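Local structure of aminoglycoside acetyltransferase meta-AAC0020 (Uncultured bacterium, 5F48) at residues Glu14-Asn19 against Val59-Leu64; Ala33-Lys38 against Ile89-Val94. The protein probably transfers the acetyl group of acetyl-coenzyme A to an amino group of aminoglycoside antibiotics. All coordinates share one frame; numbering follows the deposited sequence.

Interaction 1: residues Glu14-Asn19 against Val59-Leu64; sequences ERLAEN and VFVALL. With MG (magnesium ion), chain H.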
loop_
_atom_site.group_PDB
_atom_site.type_symbol
_atom_site.label_atom_id
_atom_site.label_comp_id
_atom_site.label_asym_id
_atom_site.label_seq_id
_atom_site.Cartn_x
_atom_site.Cartn_y
_atom_site.Cartn_z
ATOM N N GLU B 14 0.451 19.892 -10.422
ATOM C CA GLU B 14 1.707 19.439 -11.034
ATOM C C GLU B 14 2.097 18.059 -10.488
ATOM O O GLU B 14 2.113 17.843 -9.291
ATOM C CB GLU B 14 2.832 20.452 -10.773
ATOM C CG GLU B 14 4.238 19.976 -11.152
ATOM C CD GLU B 14 5.294 21.046 -10.938
ATOM O OE1 GLU B 14 4.914 22.201 -10.646
ATOM O OE2 GLU B 14 6.504 20.745 -11.063
ATOM N N ARG B 15 2.380 17.119 -11.379
ATOM C CA ARG B 15 2.930 15.835 -10.971
ATOM C C ARG B 15 4.430 16.014 -10.895
ATOM O O ARG B 15 5.038 16.432 -11.879
ATOM C CB ARG B 15 2.568 14.735 -11.973
ATOM C CG ARG B 15 3.382 13.447 -11.797
ATOM C CD ARG B 15 2.826 12.347 -12.669
ATOM N NE ARG B 15 2.751 12.700 -14.086
ATOM C CZ ARG B 15 3.759 12.576 -14.945
ATOM N NH1 ARG B 15 4.942 12.145 -14.521
ATOM N NH2 ARG B 15 3.587 12.885 -16.229
ATOM N N LEU B 16 5.026 15.743 -9.741
ATOM C CA LEU B 16 6.448 16.014 -9.567
ATOM C C LEU B 16 7.277 15.038 -10.381
ATOM O O LEU B 16 6.897 13.874 -10.547
ATOM C CB LEU B 16 6.849 15.950 -8.095
ATOM C CG LEU B 16 6.188 16.935 -7.124
ATOM C CD1 LEU B 16 6.862 16.841 -5.743
ATOM C CD2 LEU B 16 6.250 18.357 -7.675
ATOM N N ALA B 17 8.386 15.549 -10.906
ATOM C CA ALA B 17 9.379 14.781 -11.648
ATOM C C ALA B 17 10.682 14.712 -10.835
ATOM O O ALA B 17 10.737 15.195 -9.712
ATOM C CB ALA B 17 9.632 15.412 -13.005
ATOM N N GLU B 18 11.734 14.136 -11.410
ATOM C CA GLU B 18 12.929 13.830 -10.621
ATOM C C GLU B 18 13.796 15.060 -10.341
ATOM O O GLU B 18 14.657 15.025 -9.467
ATOM C CB GLU B 18 13.752 12.724 -11.318
ATOM C CG GLU B 18 12.984 11.394 -11.392
ATOM C CD GLU B 18 13.796 10.198 -11.899
ATOM O OE1 GLU B 18 15.033 10.309 -12.092
ATOM O OE2 GLU B 18 13.169 9.128 -12.101
ATOM N N ASN B 19 13.569 16.150 -11.073
ATOM C CA ASN B 19 14.250 17.403 -10.763
ATOM C C ASN B 19 13.376 18.333 -9.919
ATOM O O ASN B 19 13.564 19.538 -9.951
ATOM C CB ASN B 19 14.678 18.134 -12.039
ATOM C CG ASN B 19 13.491 18.597 -12.874
ATOM O OD1 ASN B 19 12.422 18.001 -12.840
ATOM N ND2 ASN B 19 13.693 19.654 -13.647
ATOM N N VAL B 59 3.929 11.828 -6.886
ATOM C CA VAL B 59 3.505 12.946 -6.062
ATOM C C VAL B 59 2.820 13.996 -6.929
ATOM O O VAL B 59 3.328 14.362 -7.988
ATOM C CB VAL B 59 4.695 13.603 -5.353
ATOM C CG1 VAL B 59 4.218 14.594 -4.325
ATOM C CG2 VAL B 59 5.583 12.550 -4.711
ATOM N N PHE B 60 1.669 14.475 -6.472
ATOM C CA PHE B 60 0.971 15.573 -7.130
ATOM C C PHE B 60 0.921 16.753 -6.148
ATOM O O PHE B 60 0.698 16.550 -4.965
ATOM C CB PHE B 60 -0.438 15.141 -7.549
ATOM C CG PHE B 60 -0.461 14.001 -8.546
ATOM C CD1 PHE B 60 -0.263 12.684 -8.127
ATOM C CD2 PHE B 60 -0.690 14.245 -9.898
ATOM C CE1 PHE B 60 -0.275 11.628 -9.035
ATOM C CE2 PHE B 60 -0.714 13.190 -10.820
ATOM C CZ PHE B 60 -0.512 11.877 -10.387
ATOM N N VAL B 61 1.152 17.974 -6.621
ATOM C CA VAL B 61 1.082 19.134 -5.747
ATOM C C VAL B 61 0.120 20.172 -6.308
ATOM O O VAL B 61 -0.133 20.222 -7.501
ATOM C CB VAL B 61 2.469 19.801 -5.546
ATOM C CG1 VAL B 61 3.440 18.845 -4.895
ATOM C CG2 VAL B 61 3.019 20.341 -6.877
ATOM N N ALA B 62 -0.422 21.001 -5.430
ATOM C CA ALA B 62 -1.323 22.041 -5.848
ATOM C C ALA B 62 -0.590 23.361 -5.664
ATOM O O ALA B 62 0.017 23.605 -4.622
ATOM C CB ALA B 62 -2.592 22.004 -5.052
ATOM N N LEU B 63 -0.619 24.195 -6.686
ATOM C CA LEU B 63 0.184 25.403 -6.666
ATOM C C LEU B 63 -0.646 26.651 -6.881
ATOM O O LEU B 63 -1.477 26.731 -7.784
ATOM C CB LEU B 63 1.280 25.337 -7.732
ATOM C CG LEU B 63 2.505 24.478 -7.440
ATOM C CD1 LEU B 63 3.186 24.168 -8.734
ATOM C CD2 LEU B 63 3.458 25.191 -6.510
ATOM N N LEU B 64 -0.395 27.631 -6.029
ATOM C CA LEU B 64 -0.891 28.974 -6.227
ATOM C C LEU B 64 0.329 29.827 -6.511
ATOM O O LEU B 64 1.119 30.097 -5.604
ATOM C CB LEU B 64 -1.653 29.467 -5.005
ATOM C CG LEU B 64 -3.164 29.270 -5.020
ATOM C CD1 LEU B 64 -3.792 29.956 -3.795
ATOM C CD2 LEU B 64 -3.737 29.851 -6.306
HETATM MG MG MG H . 8.313 20.135 -12.065
HETATM O O HOH W 1 7.073 18.582 -12.929
HETATM O O HOH W 2 6.336 12.280 -8.395
HETATM O O HOH W 3 7.472 21.041 -13.761
HETATM O O HOH W 4 8.917 22.228 -11.990
#
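Glu14 and Val61 form an antiparallel hydrogen-bonded pair that joins strand 11-15 to strand 57-64. Glu14 N gives its hydrogen to Val61 O at 3.0 Å, and Val61 N returns one to Glu14 O at 2.8 Å. A third backbone bond, Leu16 N to Val59 O (2.8 Å), encloses the non-hydrogen-bonded pair Arg15-Phe60, where the CA atoms come to 4.3 Å. Just past it a water takes over, accepting from Val59 N and donating to Leu16 O.

The apolar contacts fall on two faces. On one, the leucine fork of Leu16 straddles two valines: CD1 rests on Val59 CG1 (3.7 Å), while CD2 reaches the methyls of Val61, the two side chains crossing at about a right angle. On the other, Arg15 lays its aliphatic part over the Phe60 ring, CG above one face toward the rim and CB 3.8 Å from Phe60 CE2; after a bend at chi3 (56°) the guanidinium plane stands 70° from the ring plane.

The polar end of Glu14 serves a magnesium ion. With CG anti to the backbone N (chi1 170°) and the chain extended, OE2 reaches the metal at 2.2 Å, while OE1 is salt-bridged to Lys23. Asp20 is a second protein ligand, and one metal-bound water also donates to Arg15 O.

Strand 11-15 is the outermost of the mixed sheet on this side. Strand 67-77 flanks 57-64 on its other edge; Leu16 and Val59 pack on Phe24 of helix 21-34, and Phe60 meets Phe114 of helix 103-117.

Interaction 2: residues Ala33-Lys38 against Ile89-Val94; sequences AVFEMK and IYDLAV. With COA (coenzyme A), chain G.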
loop_
_atom_site.group_PDB
_atom_site.type_symbol
_atom_site.label_atom_id
_atom_site.label_comp_id
_atom_site.label_asym_id
_atom_site.label_seq_id
_atom_site.Cartn_x
_atom_site.Cartn_y
_atom_site.Cartn_z
ATOM N N ALA B 33 2.979 20.407 8.888
ATOM C CA ALA B 33 2.107 21.448 9.430
ATOM C C ALA B 33 0.672 20.949 9.588
ATOM O O ALA B 33 0.086 21.035 10.668
ATOM C CB ALA B 33 2.136 22.680 8.541
ATOM N N VAL B 34 0.119 20.413 8.507
ATOM C CA VAL B 34 -1.295 20.063 8.474
ATOM C C VAL B 34 -1.572 18.915 9.427
ATOM O O VAL B 34 -2.564 18.929 10.144
ATOM C CB VAL B 34 -1.742 19.722 7.045
ATOM C CG1 VAL B 34 -3.203 19.267 7.010
ATOM C CG2 VAL B 34 -1.563 20.953 6.169
ATOM N N PHE B 35 -0.669 17.945 9.465
ATOM C CA PHE B 35 -0.834 16.808 10.359
ATOM C C PHE B 35 -0.327 17.145 11.764
ATOM O O PHE B 35 -0.433 16.323 12.667
ATOM C CB PHE B 35 -0.100 15.583 9.799
ATOM C CG PHE B 35 -0.592 15.142 8.450
ATOM C CD1 PHE B 35 -1.944 15.163 8.149
ATOM C CD2 PHE B 35 0.297 14.714 7.473
ATOM C CE1 PHE B 35 -2.404 14.752 6.901
ATOM C CE2 PHE B 35 -0.157 14.317 6.220
ATOM C CZ PHE B 35 -1.510 14.338 5.938
ATOM N N GLU B 36 0.211 18.354 11.936
ATOM C CA GLU B 36 0.729 18.824 13.221
ATOM C C GLU B 36 1.734 17.850 13.853
ATOM O O GLU B 36 1.670 17.545 15.048
ATOM C CB GLU B 36 -0.435 19.101 14.175
ATOM C CG GLU B 36 -1.273 20.285 13.735
ATOM C CD GLU B 36 -2.505 20.488 14.581
ATOM O OE1 GLU B 36 -2.630 19.824 15.629
ATOM O OE2 GLU B 36 -3.361 21.300 14.187
ATOM N N MET B 37 2.677 17.382 13.044
ATOM C CA MET B 37 3.665 16.405 13.497
ATOM C C MET B 37 4.635 17.031 14.494
ATOM O O MET B 37 5.067 18.163 14.315
ATOM C CB MET B 37 4.424 15.833 12.297
ATOM C CG MET B 37 3.505 15.274 11.210
ATOM S SD MET B 37 4.374 14.653 9.743
ATOM C CE MET B 37 5.332 13.338 10.505
ATOM N N LYS B 38 4.974 16.298 15.545
ATOM C CA LYS B 38 5.897 16.817 16.543
ATOM C C LYS B 38 7.288 16.191 16.410
ATOM O O LYS B 38 7.427 15.006 16.110
ATOM C CB LYS B 38 5.344 16.586 17.957
ATOM C CG LYS B 38 3.980 17.228 18.204
ATOM C CD LYS B 38 3.716 17.406 19.682
ATOM C CE LYS B 38 2.430 18.193 19.912
ATOM N NZ LYS B 38 2.356 18.699 21.296
ATOM N N ILE B 89 -3.081 5.889 -2.807
ATOM C CA ILE B 89 -2.882 7.237 -2.281
ATOM C C ILE B 89 -2.596 7.142 -0.803
ATOM O O ILE B 89 -3.423 6.641 -0.040
ATOM C CB ILE B 89 -4.128 8.118 -2.499
ATOM C CG1 ILE B 89 -4.435 8.252 -3.992
ATOM C CG2 ILE B 89 -3.964 9.488 -1.793
ATOM C CD1 ILE B 89 -5.775 8.963 -4.297
ATOM N N TYR B 90 -1.424 7.605 -0.392
ATOM C CA TYR B 90 -0.988 7.416 0.975
ATOM C C TYR B 90 -1.319 8.639 1.833
ATOM O O TYR B 90 -1.984 8.517 2.859
ATOM C CB TYR B 90 0.506 7.115 1.010
ATOM C CG TYR B 90 1.012 6.707 2.367
ATOM C CD1 TYR B 90 0.794 5.424 2.860
ATOM C CD2 TYR B 90 1.694 7.607 3.161
ATOM C CE1 TYR B 90 1.246 5.063 4.101
ATOM C CE2 TYR B 90 2.142 7.260 4.396
ATOM C CZ TYR B 90 1.924 5.985 4.866
ATOM O OH TYR B 90 2.391 5.656 6.111
ATOM N N ASP B 91 -0.860 9.810 1.406
ATOM C CA ASP B 91 -1.125 11.043 2.139
ATOM C C ASP B 91 -1.804 12.039 1.223
ATOM O O ASP B 91 -1.456 12.121 0.048
ATOM C CB ASP B 91 0.170 11.655 2.682
ATOM C CG ASP B 91 0.529 11.163 4.073
ATOM O OD1 ASP B 91 -0.393 10.821 4.850
ATOM O OD2 ASP B 91 1.739 11.142 4.391
ATOM N N LEU B 92 -2.760 12.795 1.764
ATOM C CA LEU B 92 -3.346 13.946 1.058
ATOM C C LEU B 92 -3.600 15.058 2.077
ATOM O O LEU B 92 -4.153 14.812 3.148
ATOM C CB LEU B 92 -4.649 13.571 0.335
ATOM C CG LEU B 92 -5.632 14.680 -0.114
ATOM C CD1 LEU B 92 -5.048 15.597 -1.183
ATOM C CD2 LEU B 92 -6.930 14.072 -0.615
ATOM N N ALA B 93 -3.166 16.271 1.756
ATOM C CA ALA B 93 -3.378 17.395 2.652
ATOM C C ALA B 93 -3.467 18.685 1.853
ATOM O O ALA B 93 -2.866 18.794 0.773
ATOM C CB ALA B 93 -2.249 17.490 3.682
ATOM N N VAL B 94 -4.233 19.637 2.384
ATOM C CA VAL B 94 -4.288 20.990 1.850
ATOM C C VAL B 94 -3.993 21.949 3.000
ATOM O O VAL B 94 -4.511 21.765 4.108
ATOM C CB VAL B 94 -5.663 21.303 1.202
ATOM C CG1 VAL B 94 -5.781 22.764 0.883
ATOM C CG2 VAL B 94 -5.878 20.453 -0.080
HETATM N N1A COA G . -15.144 19.506 7.306
HETATM C C2A COA G . -14.966 18.389 6.591
HETATM N N3A COA G . -15.302 18.253 5.312
HETATM C C4A COA G . -15.862 19.310 4.714
HETATM C C5A COA G . -16.086 20.522 5.380
HETATM C C6A COA G . -15.690 20.578 6.749
HETATM N N6A COA G . -15.883 21.753 7.483
HETATM N N7A COA G . -16.661 21.397 4.484
HETATM C C8A COA G . -16.783 20.753 3.317
HETATM N N9A COA G . -16.307 19.493 3.463
HETATM C C1B COA G . -16.192 18.435 2.500
HETATM C C2B COA G . -17.387 18.508 1.368
HETATM O O2B COA G . -18.172 17.308 1.526
HETATM C C3B COA G . -16.781 18.546 0.238
HETATM O O3B COA G . -17.512 19.260 -0.857
HETATM P P3B COA G . -19.083 19.393 -1.011
HETATM O O7A COA G . -19.865 18.561 -0.017
HETATM O O8A COA G . -19.494 18.952 -2.390
HETATM O O9A COA G . -19.425 20.834 -0.822
HETATM C C4B COA G . -15.388 19.199 0.532
HETATM O O4B COA G . -15.072 18.598 1.915
HETATM C C5B COA G . -14.377 18.804 -0.325
HETATM O O5B COA G . -13.905 19.838 -1.135
HETATM P P1A COA G . -12.426 20.344 -1.133
HETATM O O1A COA G . -12.527 21.855 -1.064
HETATM O O2A COA G . -11.732 19.949 -2.401
HETATM O O3A COA G . -11.644 19.891 0.139
HETATM P P2A COA G . -10.217 20.293 0.632
HETATM O O4A COA G . -10.303 20.933 2.018
HETATM O O5A COA G . -9.424 21.205 -0.292
HETATM O O6A COA G . -9.488 18.857 0.685
HETATM C CBP COA G . -8.491 17.941 2.519
HETATM C CCP COA G . -8.213 18.802 1.299
HETATM C CDP COA G . -9.941 17.455 2.342
HETATM C CEP COA G . -7.479 16.820 2.428
HETATM C CAP COA G . -8.295 18.898 3.675
HETATM O OAP COA G . -9.491 19.421 4.211
HETATM C C9P COA G . -7.250 18.492 4.691
HETATM O O9P COA G . -6.070 18.507 4.393
HETATM N N8P COA G . -7.666 18.113 5.996
HETATM C C7P COA G . -6.680 17.751 7.033
HETATM C C6P COA G . -5.838 16.574 6.611
HETATM C C5P COA G . -6.568 15.325 6.160
HETATM O O5P COA G . -7.504 14.924 6.803
HETATM N N4P COA G . -6.151 14.611 4.968
HETATM C C3P COA G . -6.840 13.396 4.538
HETATM C C2P COA G . -6.252 12.155 5.268
HETATM S S1P COA G . -4.478 11.959 4.919
#
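Val34 and Phe35, where helix 21-34 ends, lean on Ala93 of strand 86-94 and on the pantetheine arm of coenzyme A. The two methyls of Val34 divide the work. CG1, anti to the backbone N (chi1 176°), faces Ala93 CB at 3.9 Å and the cofactor atom C6P at 3.8 Å; CG2 turns to Val94 O. Phe35 has CG beside its own backbone N (chi1 -60°), which carries the ring tip to the strand: CZ lies 3.9 Å from Ala93 CB, and Leu92 O comes to the ring edge near its plane. Phe35 CE1 lies 3.9 Å from C6P of coenzyme A. Asp91 approaches the ring obliquely, its carboxylate plane turned 41° from it and OD1 3.8 Å from Phe35 CE2, while OD2 bonds to the hydroxyls of Tyr80 and Tyr81 of the second subunit.

The helix closes in a Schellman motif at Glu36, and the strand offers its backbone to the cofactor in the manner of GNAT enzymes, pantetheine continuing the sheet like an extra strand. Leu92 O accepts from N4P of coenzyme A (2.7 Å), and Val94 N donates to its O9P (2.9 Å).

Replacing Phe35 by an alanine would probably open a gap beside C6P and Ala93 and take the ring edge from Leu92 O and the ring from Asp91 OD1. On the reverse side of the strand, Leu92 CG touches CEP of coenzyme A at 3.8 Å.

Interactions 1 and 2 have centres 16 Å apart and do not touch, their nearest atoms about 6 Å from each other, yet both reach the same mixed sheet. Interaction 1 ties its outermost strand 11-15 to 57-64; interaction 2 lies on strand 86-94, with 67-77 between strands 57-64 and 86-94. Helix 21-34, which directly follows strand 11-15, carries the connection: its beginning packs on interaction 1 and its end provides Val34 in interaction 2. Along the chain the segments alternate, 14-19, 33-38, 59-64 and 89-94. One helix so connects the edge of the sheet with the cofactor-binding strand, the magnesium ion lying at the former and coenzyme A at the latter.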